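Local coordinates for DUF2235 domain-containing protein (PDB 4O5P) that probably hydrolyses phospholipids as a type VI secretion effector of Pseudomonas aeruginosa, using an alpha/beta-hydrolase-like catalytic domain, at residues E452-Q463 with K650-Q658; Y373-G384 with L402-E413. All coordinates share one frame; numbering follows the deposited sequence.

Contact 1: E452-Q463 with K650-Q658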
# COMPACT_ATOMS: atom_id res chain seq x y z
N GLU A 452 -1.75 -28.91 3.54
CA GLU A 452 -2.02 -28.86 2.09
C GLU A 452 -1.48 -27.53 1.54
O GLU A 452 -0.76 -27.50 0.52
CB GLU A 452 -3.52 -28.99 1.83
CG GLU A 452 -3.95 -28.96 0.37
CD GLU A 452 -5.46 -29.19 0.20
OE1 GLU A 452 -5.87 -30.38 0.18
OE2 GLU A 452 -6.25 -28.21 0.09
N LEU A 453 -1.80 -26.45 2.25
CA LEU A 453 -1.27 -25.14 1.93
C LEU A 453 0.26 -25.16 1.94
O LEU A 453 0.88 -24.75 0.96
CB LEU A 453 -1.82 -24.07 2.90
CG LEU A 453 -1.21 -22.67 2.75
CD1 LEU A 453 -1.44 -22.13 1.34
CD2 LEU A 453 -1.70 -21.69 3.82
N ALA A 454 0.86 -25.67 3.01
CA ALA A 454 2.32 -25.72 3.07
C ALA A 454 2.92 -26.46 1.87
O ALA A 454 3.91 -26.02 1.29
CB ALA A 454 2.80 -26.34 4.37
N THR A 455 2.32 -27.58 1.51
CA THR A 455 2.83 -28.41 0.43
C THR A 455 2.78 -27.69 -0.92
O THR A 455 3.75 -27.71 -1.69
CB THR A 455 1.99 -29.69 0.34
OG1 THR A 455 2.29 -30.54 1.46
CG2 THR A 455 2.30 -30.42 -0.94
N ARG A 456 1.65 -27.06 -1.20
CA ARG A 456 1.47 -26.32 -2.45
C ARG A 456 2.40 -25.11 -2.55
O ARG A 456 3.05 -24.85 -3.60
CB ARG A 456 -0.01 -25.90 -2.56
CG ARG A 456 -0.96 -27.11 -2.74
CD ARG A 456 -2.42 -26.71 -2.60
NE ARG A 456 -3.33 -27.84 -2.79
CZ ARG A 456 -4.65 -27.72 -2.99
NH1 ARG A 456 -5.20 -26.52 -3.02
NH2 ARG A 456 -5.41 -28.80 -3.14
N PHE A 457 2.48 -24.37 -1.45
CA PHE A 457 3.41 -23.27 -1.39
C PHE A 457 4.81 -23.79 -1.68
O PHE A 457 5.52 -23.26 -2.53
CB PHE A 457 3.38 -22.59 -0.02
CG PHE A 457 4.46 -21.58 0.16
CD1 PHE A 457 5.72 -21.95 0.62
CD2 PHE A 457 4.24 -20.26 -0.18
CE1 PHE A 457 6.73 -21.02 0.76
CE2 PHE A 457 5.24 -19.31 -0.04
CZ PHE A 457 6.48 -19.69 0.43
N ASN A 458 5.23 -24.83 -0.98
CA ASN A 458 6.57 -25.36 -1.20
C ASN A 458 6.81 -25.86 -2.63
O ASN A 458 7.94 -25.83 -3.10
CB ASN A 458 6.89 -26.42 -0.15
CG ASN A 458 7.04 -25.83 1.25
OD1 ASN A 458 7.45 -24.67 1.40
ND2 ASN A 458 6.71 -26.62 2.27
N ALA A 459 5.77 -26.29 -3.33
CA ALA A 459 5.98 -26.67 -4.74
C ALA A 459 6.34 -25.42 -5.54
O ALA A 459 7.29 -25.42 -6.37
CB ALA A 459 4.74 -27.35 -5.31
N TRP A 460 5.58 -24.35 -5.29
CA TRP A 460 5.96 -23.08 -5.89
C TRP A 460 7.39 -22.68 -5.51
O TRP A 460 8.21 -22.34 -6.36
CB TRP A 460 4.98 -21.98 -5.50
CG TRP A 460 5.35 -20.70 -6.16
CD1 TRP A 460 4.99 -20.28 -7.41
CD2 TRP A 460 6.22 -19.69 -5.64
NE1 TRP A 460 5.55 -19.06 -7.69
CE2 TRP A 460 6.31 -18.67 -6.61
CE3 TRP A 460 6.91 -19.54 -4.43
CZ2 TRP A 460 7.07 -17.51 -6.42
CZ3 TRP A 460 7.68 -18.40 -4.24
CH2 TRP A 460 7.75 -17.40 -5.23
N GLN A 461 7.70 -22.73 -4.22
CA GLN A 461 8.98 -22.25 -3.74
C GLN A 461 10.12 -23.00 -4.41
O GLN A 461 11.14 -22.42 -4.77
CB GLN A 461 9.06 -22.41 -2.23
CG GLN A 461 10.21 -21.65 -1.59
CD GLN A 461 11.54 -22.36 -1.70
OE1 GLN A 461 11.60 -23.60 -1.78
NE2 GLN A 461 12.63 -21.59 -1.70
N ALA A 462 9.92 -24.31 -4.57
CA ALA A 462 10.93 -25.18 -5.16
C ALA A 462 11.12 -24.98 -6.66
O ALA A 462 12.24 -25.17 -7.16
CB ALA A 462 10.64 -26.64 -4.82
N GLN A 463 10.07 -24.62 -7.40
CA GLN A 463 10.27 -24.39 -8.85
C GLN A 463 10.82 -23.00 -9.17
O GLN A 463 11.31 -22.75 -10.28
CB GLN A 463 8.97 -24.59 -9.64
CG GLN A 463 7.85 -23.61 -9.26
CD GLN A 463 7.92 -22.28 -9.98
OE1 GLN A 463 8.27 -22.20 -11.17
NE2 GLN A 463 7.57 -21.21 -9.26
N LYS A 650 0.73 -30.15 -7.62
CA LYS A 650 0.66 -29.29 -6.45
C LYS A 650 0.75 -27.81 -6.87
O LYS A 650 0.05 -26.97 -6.31
CB LYS A 650 1.72 -29.70 -5.42
CG LYS A 650 1.33 -30.93 -4.61
CD LYS A 650 -0.07 -30.76 -3.99
CE LYS A 650 -0.39 -31.83 -2.92
NZ LYS A 650 -1.72 -31.60 -2.26
N LEU A 651 1.58 -27.53 -7.88
CA LEU A 651 1.73 -26.17 -8.41
C LEU A 651 0.44 -25.65 -9.06
O LEU A 651 -0.08 -24.56 -8.69
CB LEU A 651 2.89 -26.13 -9.40
CG LEU A 651 3.23 -24.77 -10.00
CD1 LEU A 651 3.61 -23.77 -8.90
CD2 LEU A 651 4.34 -24.90 -11.04
N VAL A 652 -0.09 -26.43 -10.01
CA VAL A 652 -1.36 -26.09 -10.65
C VAL A 652 -2.48 -25.92 -9.61
O VAL A 652 -3.28 -25.00 -9.71
CB VAL A 652 -1.77 -27.11 -11.76
CG1 VAL A 652 -3.14 -26.75 -12.35
CG2 VAL A 652 -0.74 -27.12 -12.89
N ALA A 653 -2.52 -26.79 -8.60
CA ALA A 653 -3.52 -26.68 -7.54
C ALA A 653 -3.35 -25.41 -6.70
O ALA A 653 -4.33 -24.82 -6.24
CB ALA A 653 -3.52 -27.90 -6.65
N LEU A 654 -2.10 -24.98 -6.49
CA LEU A 654 -1.88 -23.70 -5.82
C LEU A 654 -2.50 -22.56 -6.61
O LEU A 654 -3.18 -21.71 -6.04
CB LEU A 654 -0.39 -23.43 -5.65
CG LEU A 654 -0.06 -22.17 -4.84
CD1 LEU A 654 -0.19 -22.45 -3.34
CD2 LEU A 654 1.36 -21.67 -5.15
N PHE A 655 -2.28 -22.54 -7.93
CA PHE A 655 -2.90 -21.46 -8.72
C PHE A 655 -4.42 -21.56 -8.81
O PHE A 655 -5.12 -20.53 -8.83
CB PHE A 655 -2.29 -21.35 -10.13
CG PHE A 655 -0.89 -20.78 -10.11
CD1 PHE A 655 -0.70 -19.41 -10.05
CD2 PHE A 655 0.21 -21.62 -10.14
CE1 PHE A 655 0.58 -18.87 -10.02
CE2 PHE A 655 1.50 -21.08 -10.11
CZ PHE A 655 1.68 -19.71 -10.05
N ASP A 656 -4.93 -22.79 -8.89
CA ASP A 656 -6.38 -23.04 -8.86
C ASP A 656 -7.08 -22.57 -7.58
O ASP A 656 -8.08 -21.86 -7.65
CB ASP A 656 -6.65 -24.54 -9.01
CG ASP A 656 -6.57 -25.03 -10.44
OD1 ASP A 656 -6.10 -24.30 -11.34
OD2 ASP A 656 -6.95 -26.19 -10.65
N GLU A 657 -6.55 -22.97 -6.42
CA GLU A 657 -7.25 -22.83 -5.14
C GLU A 657 -6.61 -21.87 -4.12
O GLU A 657 -7.16 -21.66 -3.04
CB GLU A 657 -7.44 -24.21 -4.48
CG GLU A 657 -8.27 -25.20 -5.31
CD GLU A 657 -8.53 -26.50 -4.56
OE1 GLU A 657 -7.80 -26.80 -3.59
OE2 GLU A 657 -9.48 -27.21 -4.94
N GLN A 658 -5.46 -21.29 -4.44
CA GLN A 658 -4.83 -20.35 -3.50
C GLN A 658 -4.60 -18.95 -4.08
O GLN A 658 -4.88 -17.95 -3.42
CB GLN A 658 -3.53 -20.93 -2.96
CG GLN A 658 -3.71 -21.69 -1.62
CD GLN A 658 -4.39 -23.04 -1.76
OE1 GLN A 658 -4.18 -23.76 -2.74
NE2 GLN A 658 -5.20 -23.41 -0.77
O HOH W 1 -7.40 -26.06 -0.51
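Two acceptors of one helix end share a single guanidinium nitrogen: Arg456 NH1 donates to Glu657 OE1 at 2.7 Å and to Gln658 OE1 at 3.0 Å. Both oxygens lie at the edge of the guanidinium, in its plane, and both bonds are nearly straight. The amide is met on a lone pair of its oxygen with its own plane turned 68° from the guanidinium, whereas the carboxylate is met on its anti side. A weak second bond, from Arg456 NH2 to Glu657 OE1, helps fix the rotation of the group. Each face is covered too: Ala653 CB lies over the centre of one, while Glu452 OE2 sits toward the rim of the other, 3.4 Å from Arg456 NH2, interacting by charge alone. A water donating to Glu452 OE2 and Glu657 OE1 bridges these like charges, and the arginine, touching both, probably eases their repulsion. Gln658 NE2 turns to the carbonyl of Phe400.

Arg456 reaches the site with its chain extended from CG to NE, its CB against Leu654 CD1 at 3.5 Å. Lys650, bent at chi2 (-52°), lies across this chain and rests its CE on Thr455 CG2 at 3.6 Å. Farther along, Trp460 CB packs on Leu654 CD2 and the indole edge meets Leu651 CD1, while Trp460 NE1 hydrogen-bonds Glu476.

Arg456 and Lys650 each enter a hole of the opposite helix, a knobs-into-holes pairing of two steeply crossed helices, axes 8.1 Å apart at -114°, within the Tle1-like C-terminal family region.

Contact 2: Y373-G384 with L402-E413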
# COMPACT_ATOMS: atom_id res chain seq x y z
N TYR A 373 11.93 -10.67 -0.08
CA TYR A 373 11.59 -12.03 -0.48
C TYR A 373 10.47 -12.04 -1.51
O TYR A 373 9.45 -11.35 -1.33
CB TYR A 373 11.15 -12.85 0.73
CG TYR A 373 12.28 -13.26 1.63
CD1 TYR A 373 13.14 -14.30 1.28
CD2 TYR A 373 12.47 -12.63 2.86
CE1 TYR A 373 14.18 -14.70 2.13
CE2 TYR A 373 13.49 -13.02 3.70
CZ TYR A 373 14.34 -14.04 3.33
OH TYR A 373 15.35 -14.41 4.18
N ALA A 374 10.66 -12.81 -2.58
CA ALA A 374 9.62 -12.99 -3.60
C ALA A 374 8.64 -14.07 -3.17
O ALA A 374 9.06 -15.17 -2.79
CB ALA A 374 10.25 -13.36 -4.93
N TYR A 375 7.34 -13.76 -3.24
CA TYR A 375 6.23 -14.63 -2.83
C TYR A 375 5.19 -14.82 -3.96
O TYR A 375 4.98 -13.92 -4.77
CB TYR A 375 5.51 -14.07 -1.58
CG TYR A 375 6.07 -14.61 -0.28
CD1 TYR A 375 7.27 -14.13 0.24
CD2 TYR A 375 5.40 -15.60 0.43
CE1 TYR A 375 7.80 -14.64 1.44
CE2 TYR A 375 5.92 -16.12 1.61
CZ TYR A 375 7.11 -15.63 2.10
OH TYR A 375 7.61 -16.15 3.28
N PRO A 376 4.52 -15.98 -3.99
CA PRO A 376 3.52 -16.25 -5.03
C PRO A 376 2.21 -15.58 -4.69
O PRO A 376 1.98 -15.27 -3.51
CB PRO A 376 3.36 -17.78 -4.94
CG PRO A 376 3.57 -18.06 -3.50
CD PRO A 376 4.68 -17.12 -3.07
N GLY A 377 1.37 -15.36 -5.70
CA GLY A 377 0.07 -14.74 -5.50
C GLY A 377 0.04 -13.28 -5.90
O GLY A 377 1.05 -12.69 -6.27
N VAL A 378 -1.15 -12.69 -5.84
CA VAL A 378 -1.28 -11.29 -6.17
C VAL A 378 -1.23 -10.48 -4.86
O VAL A 378 -0.82 -11.03 -3.84
CB VAL A 378 -2.54 -11.03 -6.98
CG1 VAL A 378 -2.46 -11.84 -8.30
CG2 VAL A 378 -3.77 -11.44 -6.19
N HIS A 379 -1.63 -9.21 -4.91
CA HIS A 379 -1.33 -8.24 -3.86
C HIS A 379 -1.73 -8.75 -2.45
O HIS A 379 -0.89 -8.85 -1.52
CB HIS A 379 -2.03 -6.92 -4.21
CG HIS A 379 -1.71 -5.76 -3.32
ND1 HIS A 379 -0.43 -5.45 -2.93
CD2 HIS A 379 -2.50 -4.79 -2.81
CE1 HIS A 379 -0.44 -4.35 -2.20
NE2 HIS A 379 -1.70 -3.94 -2.10
N SER A 380 -3.00 -9.11 -2.30
CA SER A 380 -3.51 -9.55 -1.00
C SER A 380 -3.24 -11.02 -0.68
O SER A 380 -3.53 -11.48 0.44
CB SER A 380 -5.00 -9.22 -0.89
OG SER A 380 -5.16 -7.82 -0.79
N ASP A 381 -2.67 -11.74 -1.64
CA ASP A 381 -2.09 -13.06 -1.38
C ASP A 381 -0.81 -12.94 -0.57
O ASP A 381 -0.34 -13.92 0.01
CB ASP A 381 -1.80 -13.79 -2.69
CG ASP A 381 -3.06 -14.30 -3.37
OD1 ASP A 381 -4.01 -14.66 -2.62
OD2 ASP A 381 -3.08 -14.34 -4.63
N VAL A 382 -0.24 -11.74 -0.53
CA VAL A 382 0.97 -11.53 0.27
C VAL A 382 0.62 -10.72 1.52
O VAL A 382 1.07 -11.06 2.63
CB VAL A 382 2.03 -10.78 -0.54
CG1 VAL A 382 3.26 -10.52 0.32
CG2 VAL A 382 2.40 -11.60 -1.79
N GLY A 383 -0.16 -9.66 1.34
CA GLY A 383 -0.56 -8.88 2.50
C GLY A 383 -1.70 -9.41 3.35
O GLY A 383 -1.91 -8.94 4.47
N GLY A 384 -2.45 -10.37 2.83
CA GLY A 384 -3.66 -10.80 3.52
C GLY A 384 -4.82 -9.92 3.09
O GLY A 384 -4.62 -8.85 2.50
N LEU A 402 -3.50 -18.43 1.08
CA LEU A 402 -2.09 -18.34 0.73
C LEU A 402 -1.32 -17.35 1.62
O LEU A 402 -0.19 -17.61 2.08
CB LEU A 402 -1.96 -17.99 -0.76
CG LEU A 402 -0.57 -17.87 -1.38
CD1 LEU A 402 0.29 -19.09 -1.08
CD2 LEU A 402 -0.69 -17.68 -2.89
N SER A 403 -1.97 -16.23 1.92
CA SER A 403 -1.37 -15.17 2.72
C SER A 403 -0.93 -15.60 4.12
O SER A 403 -0.22 -14.86 4.80
CB SER A 403 -2.33 -13.99 2.83
OG SER A 403 -3.59 -14.44 3.26
N GLN A 404 -1.36 -16.78 4.55
CA GLN A 404 -0.94 -17.30 5.85
C GLN A 404 0.54 -17.66 5.92
O GLN A 404 1.11 -17.73 7.01
CB GLN A 404 -1.80 -18.50 6.27
CG GLN A 404 -3.29 -18.16 6.48
CD GLN A 404 -3.54 -17.30 7.71
OE1 GLN A 404 -3.91 -16.12 7.62
NE2 GLN A 404 -3.35 -17.89 8.88
N ILE A 405 1.19 -17.86 4.77
CA ILE A 405 2.61 -18.24 4.80
C ILE A 405 3.45 -17.00 5.09
O ILE A 405 4.20 -16.94 6.09
CB ILE A 405 3.09 -18.92 3.47
CG1 ILE A 405 2.18 -20.09 3.10
CG2 ILE A 405 4.53 -19.39 3.59
CD1 ILE A 405 2.17 -21.22 4.12
N ALA A 406 3.29 -16.00 4.23
CA ALA A 406 3.94 -14.71 4.45
C ALA A 406 3.70 -14.22 5.88
O ALA A 406 4.62 -13.73 6.54
CB ALA A 406 3.45 -13.69 3.45
N LEU A 407 2.47 -14.39 6.38
CA LEU A 407 2.14 -13.96 7.75
C LEU A 407 3.08 -14.63 8.75
O LEU A 407 3.75 -13.96 9.56
CB LEU A 407 0.69 -14.31 8.08
CG LEU A 407 0.27 -14.26 9.55
CD1 LEU A 407 0.29 -12.82 10.06
CD2 LEU A 407 -1.10 -14.85 9.69
N GLN A 408 3.16 -15.95 8.68
CA GLN A 408 4.01 -16.66 9.62
C GLN A 408 5.45 -16.21 9.44
O GLN A 408 6.19 -15.98 10.42
CB GLN A 408 3.87 -18.18 9.46
CG GLN A 408 2.59 -18.73 10.08
CD GLN A 408 2.68 -20.22 10.42
OE1 GLN A 408 3.72 -20.85 10.24
NE2 GLN A 408 1.57 -20.79 10.91
N HIS A 409 5.84 -16.00 8.18
CA HIS A 409 7.22 -15.65 7.93
C HIS A 409 7.49 -14.33 8.64
O HIS A 409 8.51 -14.19 9.35
CB HIS A 409 7.49 -15.58 6.42
CG HIS A 409 8.90 -15.21 6.05
ND1 HIS A 409 9.31 -15.08 4.75
CD2 HIS A 409 9.98 -14.95 6.82
CE1 HIS A 409 10.59 -14.74 4.73
NE2 HIS A 409 11.02 -14.64 5.98
N MSE A 410 6.54 -13.40 8.51
CA MSE A 410 6.80 -12.05 8.99
C MSE A 410 6.88 -12.16 10.49
O MSE A 410 7.77 -11.58 11.13
CB MSE A 410 5.68 -11.08 8.56
CG MSE A 410 5.99 -9.64 8.96
SE MSE A 410 7.51 -8.93 7.96
CE MSE A 410 6.53 -8.42 6.37
N TYR A 411 5.99 -13.00 11.04
CA TYR A 411 5.94 -13.17 12.47
C TYR A 411 7.31 -13.60 12.95
O TYR A 411 7.88 -13.00 13.88
CB TYR A 411 4.88 -14.22 12.82
CG TYR A 411 4.83 -14.56 14.28
CD1 TYR A 411 4.02 -13.85 15.16
CD2 TYR A 411 5.58 -15.62 14.78
CE1 TYR A 411 3.97 -14.19 16.51
CE2 TYR A 411 5.54 -15.96 16.11
CZ TYR A 411 4.75 -15.25 16.97
OH TYR A 411 4.74 -15.61 18.31
N ALA A 412 7.88 -14.60 12.28
CA ALA A 412 9.12 -15.20 12.76
C ALA A 412 10.20 -14.14 12.73
O ALA A 412 10.97 -13.99 13.70
CB ALA A 412 9.51 -16.41 11.93
N GLU A 413 10.21 -13.35 11.65
CA GLU A 413 11.26 -12.35 11.48
C GLU A 413 11.13 -11.37 12.62
O GLU A 413 12.12 -11.06 13.29
CB GLU A 413 11.12 -11.61 10.13
CG GLU A 413 11.34 -12.52 8.91
CD GLU A 413 12.80 -12.71 8.60
OE1 GLU A 413 13.10 -13.30 7.54
OE2 GLU A 413 13.65 -12.25 9.41
O HOH W 2 15.62 -13.54 6.41
O HOH W 3 -5.45 -13.21 1.75
O HOH W 4 -4.42 -15.40 0.03
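A very short hydrogen bond, 2.5 Å from Tyr375 OH to His409 ND1, joins the end of a strand to a helix. The nitrogen lies at the edge of the tyrosine ring, near its plane, and either partner could be the donor. With CG anti to the backbone N (chi1 179°), His409 also brings CE1 over one face of Tyr373, 3.4 Å from Tyr373 CD2, in an edge-to-face pair with planes at 62°. Its other nitrogen, His409 NE2, donates to Glu413 OE1 at 2.9 Å on the anti lone pair, so the imidazole is held at both nitrogens. Glu413 also forms a salt bridge with Arg330.

Ala406 CB covers a face of Tyr375 in a CH-pi contact. Nearer the helix start, Ser403 CA approaches Asp381 O at 3.2 Å, and a water links Ser403 OG to Ser380 O. Asp381 OD2 accepts from Val378 N, closing the turn that carries His379, whose bonds to Ser237 and Asp281 are consistent with a Ser-His-Asp triad.

Helix 403-416 thus packs beside strand 370-375 and the short helix 379-383, with strand 331-336 next to the tyrosines, helix 91-97 touching Leu407, and helix 451-463 against Pro376 and Ile405.

Helix 451-463 supplies one half of contact 1 and also lies against contact 2, where Trp460 CZ3 comes within 3.5 Å of Pro376 CD and Phe457 packs on Tyr375; from the other half of contact 1, Gln658 lies against Asp381. Their centres are 13 Å apart. Contact 2 is the more buried and lies closer to the centre of the chain; contact 1 is farther out and only partly buried. The pair illustrates how chemistry can follow place: the outer helix pair combines a charged network with aliphatic packing, while the inner contact of strand end, turn and helix relies on aromatic rings and a histidine bonded on two sides, and includes the histidine of the probable triad. They lie in different family regions, C-terminal and catalytic.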